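Local atomic coordinates of DUF3298 domain-containing protein (Pseudomonas aeruginosa, PDB entry 4E72), a protein that is of unknown function but belongs to the DUF3298 family and is probably an exported lipoprotein. Residues 39-42 with 43-46; 70-73 with 74-78; 92-96 with 97-101; 207-210 with 211-214. All coordinates share one frame; numbering follows the deposited sequence.

Interaction 1: residues 39-42 with 43-46; sequences PDEP and QLDP
Glu-41 and Leu-44 meet at the tight side of this local contact, where the chain turns into helix 44-54. The carbonyl O of Glu-41 accepts the backbone N of Leu-44 at 3.2 Å. The N-H points well at the oxygen (157°), but it comes from above the carbonyl plane. CB of Leu-44 packs against the same oxygen, Glu-41 O, at 3.5 Å. Both residues are buried. Glu-41 lies with CG opposite its backbone N (chi1 -159°) and then bends at chi2. This carries its carboxylate to the amide of Gln-43. The two flat groups are inclined by 36°, and Gln-43 NE2 makes a weak, strongly bent bond to Glu-41 OE2 at 3.2 Å. The firmer partners of OE2 are Tyr-123 OH and His-128 ND1, which grip the buried carboxylate from outside the turn.

Residues 41-44 form a type I beta turn, with Pro-42 and Gln-43 at its two central positions. It leads into helix 44-54. There Asp-45 N reaches Pro-42 O only weakly, at 3.4 Å. The ring of Pro-46 adds its CD to Pro-42 O at 3.3 Å. Asp-45 OD1 accepts a hydrogen bond from the backbone N of Phe-38, the residue before Pro-39.

The other side is looser. Pro-42 and Gln-43 are exposed, and their side chains meet only distantly, CD of Pro-42 lying 4.0 Å from Gln-43 NE2. A water accepts from Gln-43 NE2 at 3.2 Å and donates weakly to Glu-41 OE1, bridging the two side chains.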
loop_
_atom_site.group_PDB
_atom_site.type_symbol
_atom_site.label_atom_id
_atom_site.label_comp_id
_atom_site.label_asym_id
_atom_site.label_seq_id
_atom_site.Cartn_x
_atom_site.Cartn_y
_atom_site.Cartn_z
ATOM N N PRO A 39 20.425 0.511 -4.575
ATOM C CA PRO A 39 21.860 0.854 -4.478
ATOM C C PRO A 39 22.169 2.355 -4.660
ATOM O O PRO A 39 23.051 2.869 -3.968
ATOM C CB PRO A 39 22.497 0.026 -5.601
ATOM C CG PRO A 39 21.537 -1.082 -5.865
ATOM C CD PRO A 39 20.185 -0.484 -5.644
ATOM N N ASP A 40 21.434 3.052 -5.561
ATOM C CA ASP A 40 21.622 4.474 -5.869
ATOM C C ASP A 40 20.930 5.406 -4.861
ATOM O O ASP A 40 21.401 6.530 -4.684
ATOM C CB ASP A 40 21.128 4.788 -7.283
ATOM C CG ASP A 40 21.909 4.073 -8.370
ATOM O OD1 ASP A 40 21.639 2.874 -8.605
ATOM O OD2 ASP A 40 22.786 4.715 -8.993
ATOM N N GLU A 41 19.838 4.951 -4.202
ATOM C CA GLU A 41 19.097 5.725 -3.195
ATOM C C GLU A 41 19.041 4.921 -1.859
ATOM O O GLU A 41 17.985 4.408 -1.506
ATOM C CB GLU A 41 17.684 6.064 -3.723
ATOM C CG GLU A 41 17.004 7.236 -3.037
ATOM C CD GLU A 41 17.477 8.632 -3.404
ATOM O OE1 GLU A 41 18.129 8.799 -4.463
ATOM O OE2 GLU A 41 17.149 9.574 -2.649
ATOM N N PRO A 42 20.165 4.808 -1.099
ATOM C CA PRO A 42 20.150 3.993 0.137
ATOM C C PRO A 42 19.221 4.497 1.251
ATOM O O PRO A 42 18.935 3.719 2.162
ATOM C CB PRO A 42 21.604 4.022 0.602
ATOM C CG PRO A 42 22.181 5.262 -0.024
ATOM C CD PRO A 42 21.513 5.367 -1.352
ATOM N N GLN A 43 18.725 5.760 1.172
ATOM C CA GLN A 43 17.776 6.318 2.161
ATOM C C GLN A 43 16.441 5.583 2.117
ATOM O O GLN A 43 15.737 5.553 3.115
ATOM C CB GLN A 43 17.512 7.818 1.929
ATOM C CG GLN A 43 18.754 8.685 1.837
ATOM C CD GLN A 43 18.805 9.334 0.490
ATOM O OE1 GLN A 43 18.340 10.461 0.310
ATOM N NE2 GLN A 43 19.314 8.608 -0.500
ATOM N N LEU A 44 16.083 5.022 0.948
ATOM C CA LEU A 44 14.827 4.300 0.748
ATOM C C LEU A 44 14.798 2.946 1.457
ATOM O O LEU A 44 13.716 2.508 1.857
ATOM C CB LEU A 44 14.558 4.088 -0.750
ATOM C CG LEU A 44 13.473 4.953 -1.399
ATOM C CD1 LEU A 44 13.403 4.689 -2.895
ATOM C CD2 LEU A 44 12.104 4.698 -0.777
ATOM N N ASP A 45 15.958 2.267 1.579
ATOM C CA ASP A 45 16.039 0.932 2.206
ATOM C C ASP A 45 15.396 0.924 3.643
ATOM O O ASP A 45 14.469 0.127 3.825
ATOM C CB ASP A 45 17.495 0.388 2.228
ATOM C CG ASP A 45 18.251 0.368 0.886
ATOM O OD1 ASP A 45 17.634 0.689 -0.159
ATOM O OD2 ASP A 45 19.460 0.030 0.885
ATOM N N PRO A 46 15.767 1.815 4.625
ATOM C CA PRO A 46 15.116 1.752 5.954
ATOM C C PRO A 46 13.670 2.259 5.963
ATOM O O PRO A 46 12.918 1.939 6.891
ATOM C CB PRO A 46 15.999 2.637 6.835
ATOM C CG PRO A 46 16.693 3.546 5.910
ATOM C CD PRO A 46 16.859 2.817 4.618
HETATM O O HOH W 1 20.815 10.035 -2.876
#

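Interaction 2: residues 70-73 with 74-78; sequences AYER and QFLDS
This is a contact between successive turns of one helix, 68-78, at the surface of the protein and beside the long mixed sheet. Tyr-71 and Phe-75 carry its more buried side. They lie side by side and point the same way, each with CG opposite its own backbone N (chi1 169° and -177°). Tyr-71 OH comes within 3.8 Å of Phe-75 CD1. Phe-75 CB approaches the tyrosine ring obliquely, 4.3 Å from CZ of Tyr-71. The polar partner of this tyrosine's hydroxyl is Ser-85 OG, to which it hydrogen-bonds. Glu-72 and Leu-76 form a second, looser pair, with Glu-72 CG 4.2 Å from Leu-76 CD1. Glu-72 OE2 is held by His-18 ND1.

Regular i to i+4 backbone bonds set this spacing. Phe-75 N meets Tyr-71 O at 2.8 Å, and Leu-76 N meets Glu-72 O at 3.0 Å. At the last turn Ser-78 OG donates to Gln-74 O at 3.0 Å, from above the carbonyl plane.

Phe-75 and Leu-76 pack on Val-31 of strand 30-37, as does Glu-72. Tyr-71 touches Leu-87 and Phe-75 touches Ser-85, so the helix lies against strand 84-95 as well.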
loop_
_atom_site.group_PDB
_atom_site.type_symbol
_atom_site.label_atom_id
_atom_site.label_comp_id
_atom_site.label_asym_id
_atom_site.label_seq_id
_atom_site.Cartn_x
_atom_site.Cartn_y
_atom_site.Cartn_z
ATOM N N ALA A 70 14.488 -9.253 13.112
ATOM C CA ALA A 70 14.013 -9.340 14.494
ATOM C C ALA A 70 12.527 -9.752 14.496
ATOM O O ALA A 70 12.134 -10.575 15.319
ATOM C CB ALA A 70 14.220 -8.019 15.234
ATOM N N TYR A 71 11.723 -9.219 13.554
ATOM C CA TYR A 71 10.294 -9.567 13.442
ATOM C C TYR A 71 10.116 -11.057 13.097
ATOM O O TYR A 71 9.299 -11.731 13.719
ATOM C CB TYR A 71 9.556 -8.699 12.393
ATOM C CG TYR A 71 8.165 -9.222 12.074
ATOM C CD1 TYR A 71 7.119 -9.070 12.981
ATOM C CD2 TYR A 71 7.914 -9.931 10.897
ATOM C CE1 TYR A 71 5.861 -9.604 12.725
ATOM C CE2 TYR A 71 6.661 -10.495 10.645
ATOM C CZ TYR A 71 5.631 -10.301 11.549
ATOM O OH TYR A 71 4.368 -10.765 11.282
ATOM N N GLU A 72 10.837 -11.537 12.088
ATOM C CA GLU A 72 10.788 -12.928 11.621
ATOM C C GLU A 72 11.124 -13.891 12.774
ATOM O O GLU A 72 10.360 -14.814 13.031
ATOM C CB GLU A 72 11.735 -13.104 10.415
ATOM C CG GLU A 72 12.255 -14.519 10.209
ATOM C CD GLU A 72 12.994 -14.658 8.903
ATOM O OE1 GLU A 72 14.208 -14.355 8.869
ATOM O OE2 GLU A 72 12.344 -15.022 7.898
ATOM N N ARG A 73 12.212 -13.608 13.513
ATOM C CA ARG A 73 12.666 -14.350 14.693
ATOM C C ARG A 73 11.565 -14.350 15.777
ATOM O O ARG A 73 11.225 -15.421 16.295
ATOM C CB ARG A 73 13.980 -13.733 15.211
ATOM C CG ARG A 73 14.483 -14.202 16.572
ATOM C CD ARG A 73 15.931 -13.767 16.802
ATOM N NE ARG A 73 16.120 -12.307 16.844
ATOM C CZ ARG A 73 16.794 -11.592 15.941
ATOM N NH1 ARG A 73 17.335 -12.185 14.880
ATOM N NH2 ARG A 73 16.929 -10.281 16.088
ATOM N N GLN A 74 11.014 -13.160 16.114
ATOM C CA GLN A 74 9.954 -13.064 17.116
ATOM C C GLN A 74 8.672 -13.846 16.693
ATOM O O GLN A 74 8.154 -14.618 17.494
ATOM C CB GLN A 74 9.616 -11.606 17.420
ATOM C CG GLN A 74 8.647 -11.467 18.608
ATOM C CD GLN A 74 8.166 -10.060 18.847
ATOM O OE1 GLN A 74 8.730 -9.080 18.355
ATOM N NE2 GLN A 74 7.115 -9.935 19.628
ATOM N N PHE A 75 8.197 -13.686 15.442
ATOM C CA PHE A 75 6.985 -14.386 14.969
ATOM C C PHE A 75 7.155 -15.898 15.042
ATOM O O PHE A 75 6.268 -16.573 15.550
ATOM C CB PHE A 75 6.601 -13.957 13.524
ATOM C CG PHE A 75 5.320 -14.597 13.035
ATOM C CD1 PHE A 75 4.092 -13.991 13.258
ATOM C CD2 PHE A 75 5.340 -15.824 12.374
ATOM C CE1 PHE A 75 2.901 -14.600 12.820
ATOM C CE2 PHE A 75 4.152 -16.431 11.937
ATOM C CZ PHE A 75 2.943 -15.806 12.153
ATOM N N LEU A 76 8.290 -16.427 14.544
ATOM C CA LEU A 76 8.575 -17.865 14.557
ATOM C C LEU A 76 8.715 -18.408 15.983
ATOM O O LEU A 76 8.362 -19.563 16.231
ATOM C CB LEU A 76 9.856 -18.182 13.744
ATOM C CG LEU A 76 9.790 -17.981 12.196
ATOM C CD1 LEU A 76 11.120 -18.303 11.554
ATOM C CD2 LEU A 76 8.681 -18.829 11.538
ATOM N N ASP A 77 9.193 -17.575 16.921
ATOM C CA ASP A 77 9.399 -17.985 18.316
ATOM C C ASP A 77 8.077 -18.076 19.097
ATOM O O ASP A 77 8.000 -18.833 20.049
ATOM C CB ASP A 77 10.379 -17.017 19.036
ATOM C CG ASP A 77 10.958 -17.556 20.340
ATOM O OD1 ASP A 77 11.686 -18.587 20.295
ATOM O OD2 ASP A 77 10.696 -16.947 21.406
ATOM N N SER A 78 7.058 -17.325 18.719
ATOM C CA SER A 78 5.801 -17.308 19.473
ATOM C C SER A 78 4.584 -17.831 18.689
ATOM O O SER A 78 3.514 -17.978 19.288
ATOM C CB SER A 78 5.508 -15.888 19.963
ATOM O OG SER A 78 5.567 -14.912 18.936
#

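Interaction 3: residues 92-96 with 97-101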
loop_
_atom_site.group_PDB
_atom_site.type_symbol
_atom_site.label_atom_id
_atom_site.label_comp_id
_atom_site.label_asym_id
_atom_site.label_seq_id
_atom_site.Cartn_x
_atom_site.Cartn_y
_atom_site.Cartn_z
ATOM N N ARG A 92 5.692 -0.275 -7.798
ATOM C CA ARG A 92 4.506 -0.256 -8.634
ATOM C C ARG A 92 4.830 0.563 -9.889
ATOM O O ARG A 92 4.497 0.135 -10.989
ATOM C CB ARG A 92 3.279 0.305 -7.866
ATOM C CG ARG A 92 2.038 0.352 -8.767
ATOM C CD ARG A 92 0.739 0.394 -8.016
ATOM N NE ARG A 92 -0.356 0.660 -8.937
ATOM C CZ ARG A 92 -1.628 0.360 -8.720
ATOM N NH1 ARG A 92 -1.993 -0.256 -7.602
ATOM N NH2 ARG A 92 -2.551 0.674 -9.623
ATOM N N GLU A 93 5.466 1.750 -9.726
ATOM C CA GLU A 93 5.823 2.621 -10.855
ATOM C C GLU A 93 6.994 3.525 -10.553
ATOM O O GLU A 93 7.251 3.862 -9.396
ATOM C CB GLU A 93 4.639 3.516 -11.258
ATOM C CG GLU A 93 3.686 2.899 -12.268
ATOM C CD GLU A 93 2.262 3.404 -12.167
ATOM O OE1 GLU A 93 2.046 4.609 -12.425
ATOM O OE2 GLU A 93 1.361 2.595 -11.839
ATOM N N GLN A 94 7.681 3.951 -11.616
ATOM C CA GLN A 94 8.752 4.944 -11.585
ATOM C C GLN A 94 8.502 5.900 -12.717
ATOM O O GLN A 94 8.431 5.459 -13.873
ATOM C CB GLN A 94 10.143 4.309 -11.691
ATOM C CG GLN A 94 10.541 3.620 -10.406
ATOM C CD GLN A 94 12.007 3.363 -10.346
ATOM O OE1 GLN A 94 12.808 4.279 -10.210
ATOM N NE2 GLN A 94 12.379 2.103 -10.399
ATOM N N HIS A 95 8.290 7.192 -12.389
ATOM C CA HIS A 95 8.054 8.249 -13.378
ATOM C C HIS A 95 8.324 9.606 -12.770
ATOM O O HIS A 95 8.010 9.841 -11.600
ATOM C CB HIS A 95 6.619 8.212 -13.970
ATOM C CG HIS A 95 5.533 8.567 -12.995
ATOM N ND1 HIS A 95 5.049 9.865 -12.892
ATOM C CD2 HIS A 95 4.884 7.782 -12.095
ATOM C CE1 HIS A 95 4.135 9.834 -11.935
ATOM N NE2 HIS A 95 3.998 8.601 -11.424
ATOM N N ASP A 96 8.916 10.485 -13.577
ATOM C CA ASP A 96 9.177 11.904 -13.321
ATOM C C ASP A 96 9.924 12.152 -11.994
ATOM O O ASP A 96 9.666 13.148 -11.313
ATOM C CB ASP A 96 7.824 12.666 -13.355
ATOM C CG ASP A 96 7.092 12.558 -14.698
ATOM O OD1 ASP A 96 7.675 12.964 -15.723
ATOM O OD2 ASP A 96 5.944 12.045 -14.718
ATOM N N GLY A 97 10.849 11.253 -11.656
ATOM C CA GLY A 97 11.620 11.334 -10.421
ATOM C C GLY A 97 10.920 10.767 -9.193
ATOM O O GLY A 97 11.462 10.846 -8.089
ATOM N N LEU A 98 9.713 10.203 -9.361
ATOM C CA LEU A 98 8.944 9.585 -8.275
ATOM C C LEU A 98 9.091 8.066 -8.271
ATOM O O LEU A 98 9.150 7.459 -9.339
ATOM C CB LEU A 98 7.441 9.918 -8.355
ATOM C CG LEU A 98 6.961 11.379 -8.392
ATOM C CD1 LEU A 98 5.451 11.415 -8.272
ATOM C CD2 LEU A 98 7.541 12.199 -7.268
ATOM N N VAL A 99 9.127 7.453 -7.069
ATOM C CA VAL A 99 9.152 5.985 -6.923
ATOM C C VAL A 99 7.878 5.609 -6.185
ATOM O O VAL A 99 7.671 6.091 -5.079
ATOM C CB VAL A 99 10.420 5.393 -6.234
ATOM C CG1 VAL A 99 10.456 3.867 -6.372
ATOM C CG2 VAL A 99 11.691 5.996 -6.798
ATOM N N ILE A 100 6.988 4.832 -6.816
ATOM C CA ILE A 100 5.742 4.420 -6.167
ATOM C C ILE A 100 5.915 2.973 -5.733
ATOM O O ILE A 100 6.015 2.095 -6.570
ATOM C CB ILE A 100 4.447 4.641 -7.004
ATOM C CG1 ILE A 100 4.389 5.996 -7.743
ATOM C CG2 ILE A 100 3.169 4.323 -6.175
ATOM C CD1 ILE A 100 4.630 7.298 -6.957
ATOM N N ILE A 101 6.048 2.756 -4.432
ATOM C CA ILE A 101 6.234 1.440 -3.832
ATOM C C ILE A 101 4.903 0.973 -3.285
ATOM O O ILE A 101 4.267 1.704 -2.524
ATOM C CB ILE A 101 7.344 1.450 -2.734
ATOM C CG1 ILE A 101 8.724 1.804 -3.367
ATOM C CG2 ILE A 101 7.418 0.081 -2.015
ATOM C CD1 ILE A 101 9.752 2.287 -2.408
HETATM O O HOH W 2 12.229 7.120 -10.312
#
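His-95 and Leu-98 face each other across a tight reversal of the chain. Leu-98 N gives a 2.8 Å bond to His-95 O, reaching it from above the carbonyl plane. His-95 N returns one to Leu-98 O at 3.2 Å. Their side chains share a face of the sheet, and CD1 of Leu-98 comes to 4.2 Å from CE1 of the imidazole. Gln-94 and Val-99, on the other face, form the non-hydrogen-bonded pair. Their side chains run alongside each other, with CG of Gln-94 4.0 Å from CG1 of Val-99. A water donates to both Gln-94 OE1 and Leu-98 O, linking the two strands. Gln-94 OE1 also accepts from Leu-9 N. Next come Glu-93 and Ile-100, where Ile-100 N meets Glu-93 O at 2.8 Å.

The imidazole of His-95 is held at both nitrogens. ND1 donates to Asp-96 OD2 at 3.0 Å, almost straight (171°), with the oxygen in the ring plane and used on its anti side. NE2 bonds to Leu-182 O. Together these bonds should fix the rotation of the ring. Asp-96 OD2 also accepts from Gly-224 N, and Glu-93 OE1 from Phe-184 N. Arg-92 extends its chain to salt bridges with Glu-205 and Glu-102.

Asp-96 and Gly-97 take the positive phi angles of the turn, and for Gly-97 (phi 83°) this favours glycine. Ile-100 O accepts from two donors, Arg-92 N at 2.7 Å and Glu-93 N, which marks a classic beta bulge. The whole is a beta hairpin with a two-residue type I' turn, joining strands 84-95 and 98-108 in the mixed sheet.

Interaction 4: residues 207-210 with 211-214; sequences KIPY and PRLN
Ile-208 and Leu-213 make the apolar centre of this local contact. Their side chains cross at about a right angle. CG2 of Ile-208 reaches CG of Leu-213 at 3.8 Å, and both leucine methyl groups lie nearly as close to it. CG2 is the branch placed opposite the backbone N of Ile-208, while CG1 sits beside that nitrogen (chi1 -50°). Helix 142-159 covers this centre: Ala-152 and Gln-148 touch Ile-208, and Phe-145 touches Leu-213. Tyr-210 is buried too, its CD1 4.4 Å from CD1 of Leu-213. Its ring also meets that of Phe-222, with the planes about 60° apart, and its OH bonds to Thr-183 O.

The chain leaves strand 205-208 here and winds into a short 3-10 turn. Two i to i+3 bonds form it. Arg-212 N meets Pro-209 O at 3.0 Å, and Leu-213 N meets Tyr-210 O at 2.8 Å. Both donors stand above the carbonyl planes.

Pro-209 and Pro-211 lie on the exposed side, CB of Pro-209 3.8 Å from CD of Pro-211. Arg-212 lies alongside Pro-209, its CG 4.2 Å from the ring CD. At the polar edge Arg-212 NE makes a weak bond to Gln-148 OE1.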
loop_
_atom_site.group_PDB
_atom_site.type_symbol
_atom_site.label_atom_id
_atom_site.label_comp_id
_atom_site.label_asym_id
_atom_site.label_seq_id
_atom_site.Cartn_x
_atom_site.Cartn_y
_atom_site.Cartn_z
ATOM N N LYS A 207 -9.931 5.709 -9.124
ATOM C CA LYS A 207 -9.036 6.495 -9.962
ATOM C C LYS A 207 -9.575 7.891 -10.151
ATOM O O LYS A 207 -10.689 8.062 -10.678
ATOM C CB LYS A 207 -8.809 5.825 -11.339
ATOM C CG LYS A 207 -8.440 4.348 -11.301
ATOM C CD LYS A 207 -6.977 4.101 -10.989
ATOM C CE LYS A 207 -6.719 2.617 -10.830
ATOM N NZ LYS A 207 -5.277 2.318 -10.645
ATOM N N ILE A 208 -8.793 8.899 -9.729
ATOM C CA ILE A 208 -9.178 10.288 -9.966
ATOM C C ILE A 208 -8.339 10.795 -11.114
ATOM O O ILE A 208 -7.116 10.865 -10.970
ATOM C CB ILE A 208 -9.108 11.260 -8.768
ATOM C CG1 ILE A 208 -9.815 10.714 -7.508
ATOM C CG2 ILE A 208 -9.655 12.642 -9.175
ATOM C CD1 ILE A 208 -9.215 11.272 -6.213
ATOM N N PRO A 209 -8.964 11.178 -12.249
ATOM C CA PRO A 209 -8.178 11.761 -13.355
ATOM C C PRO A 209 -7.488 13.056 -12.931
ATOM O O PRO A 209 -8.123 13.895 -12.294
ATOM C CB PRO A 209 -9.232 12.015 -14.453
ATOM C CG PRO A 209 -10.408 11.133 -14.091
ATOM C CD PRO A 209 -10.407 11.147 -12.581
ATOM N N TYR A 210 -6.210 13.250 -13.323
ATOM C CA TYR A 210 -5.476 14.504 -13.014
ATOM C C TYR A 210 -6.212 15.808 -13.458
ATOM O O TYR A 210 -6.165 16.755 -12.681
ATOM C CB TYR A 210 -4.044 14.484 -13.577
ATOM C CG TYR A 210 -3.132 13.615 -12.733
ATOM C CD1 TYR A 210 -2.521 14.116 -11.587
ATOM C CD2 TYR A 210 -2.959 12.267 -13.023
ATOM C CE1 TYR A 210 -1.686 13.319 -10.803
ATOM C CE2 TYR A 210 -2.132 11.461 -12.245
ATOM C CZ TYR A 210 -1.501 11.985 -11.133
ATOM O OH TYR A 210 -0.737 11.153 -10.335
ATOM N N PRO A 211 -6.997 15.887 -14.571
ATOM C CA PRO A 211 -7.686 17.163 -14.871
ATOM C C PRO A 211 -8.770 17.528 -13.849
ATOM O O PRO A 211 -9.165 18.696 -13.791
ATOM C CB PRO A 211 -8.283 16.940 -16.268
ATOM C CG PRO A 211 -7.488 15.820 -16.852
ATOM C CD PRO A 211 -7.198 14.920 -15.673
ATOM N N ARG A 212 -9.224 16.559 -13.018
ATOM C CA ARG A 212 -10.196 16.825 -11.950
ATOM C C ARG A 212 -9.472 17.380 -10.715
ATOM O O ARG A 212 -10.126 17.805 -9.750
ATOM C CB ARG A 212 -10.997 15.542 -11.573
ATOM C CG ARG A 212 -11.901 15.035 -12.703
ATOM C CD ARG A 212 -13.351 15.501 -12.628
ATOM N NE ARG A 212 -13.532 16.946 -12.463
ATOM C CZ ARG A 212 -13.480 17.840 -13.447
ATOM N NH1 ARG A 212 -13.217 17.457 -14.691
ATOM N NH2 ARG A 212 -13.674 19.126 -13.191
ATOM N N LEU A 213 -8.122 17.374 -10.742
ATOM C CA LEU A 213 -7.296 17.794 -9.607
ATOM C C LEU A 213 -6.517 19.104 -9.828
ATOM O O LEU A 213 -5.594 19.387 -9.061
ATOM C CB LEU A 213 -6.325 16.657 -9.248
ATOM C CG LEU A 213 -7.022 15.366 -8.811
ATOM C CD1 LEU A 213 -6.118 14.192 -8.975
ATOM C CD2 LEU A 213 -7.611 15.488 -7.394
ATOM N N ASN A 214 -6.921 19.908 -10.835
ATOM C CA ASN A 214 -6.337 21.208 -11.148
ATOM C C ASN A 214 -6.619 22.147 -10.001
ATOM O O ASN A 214 -7.789 22.394 -9.695
ATOM C CB ASN A 214 -6.917 21.775 -12.456
ATOM C CG ASN A 214 -6.474 21.073 -13.715
ATOM O OD1 ASN A 214 -5.298 20.755 -13.917
ATOM N ND2 ASN A 214 -7.400 20.901 -14.636
#

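Overall arrangement
All four contacts are local and follow one another along the chain; none nests in or crosses another. Interaction 1 closes the turn from strand 30-37 into helix 44-54. Interaction 2 lies within the next helix, 68-78, about 25 Å away between centres. Interaction 3 closes the hairpin of strands 84-95 and 98-108. It touches interaction 1 where Leu-44 CD2 packs on Ile-101 CD1 at 3.7 Å, tying helix 44-54 to the mixed sheet. Interaction 4 ends the small three-stranded sheet. It meets interaction 3 where Arg-92 NH2 and Lys-207 NZ come close; Glu-205 pairs with both residues, through Arg-92 NH1 and Lys-207 NZ. Interactions 2 and 4 sit on opposite sides of the chain's centre.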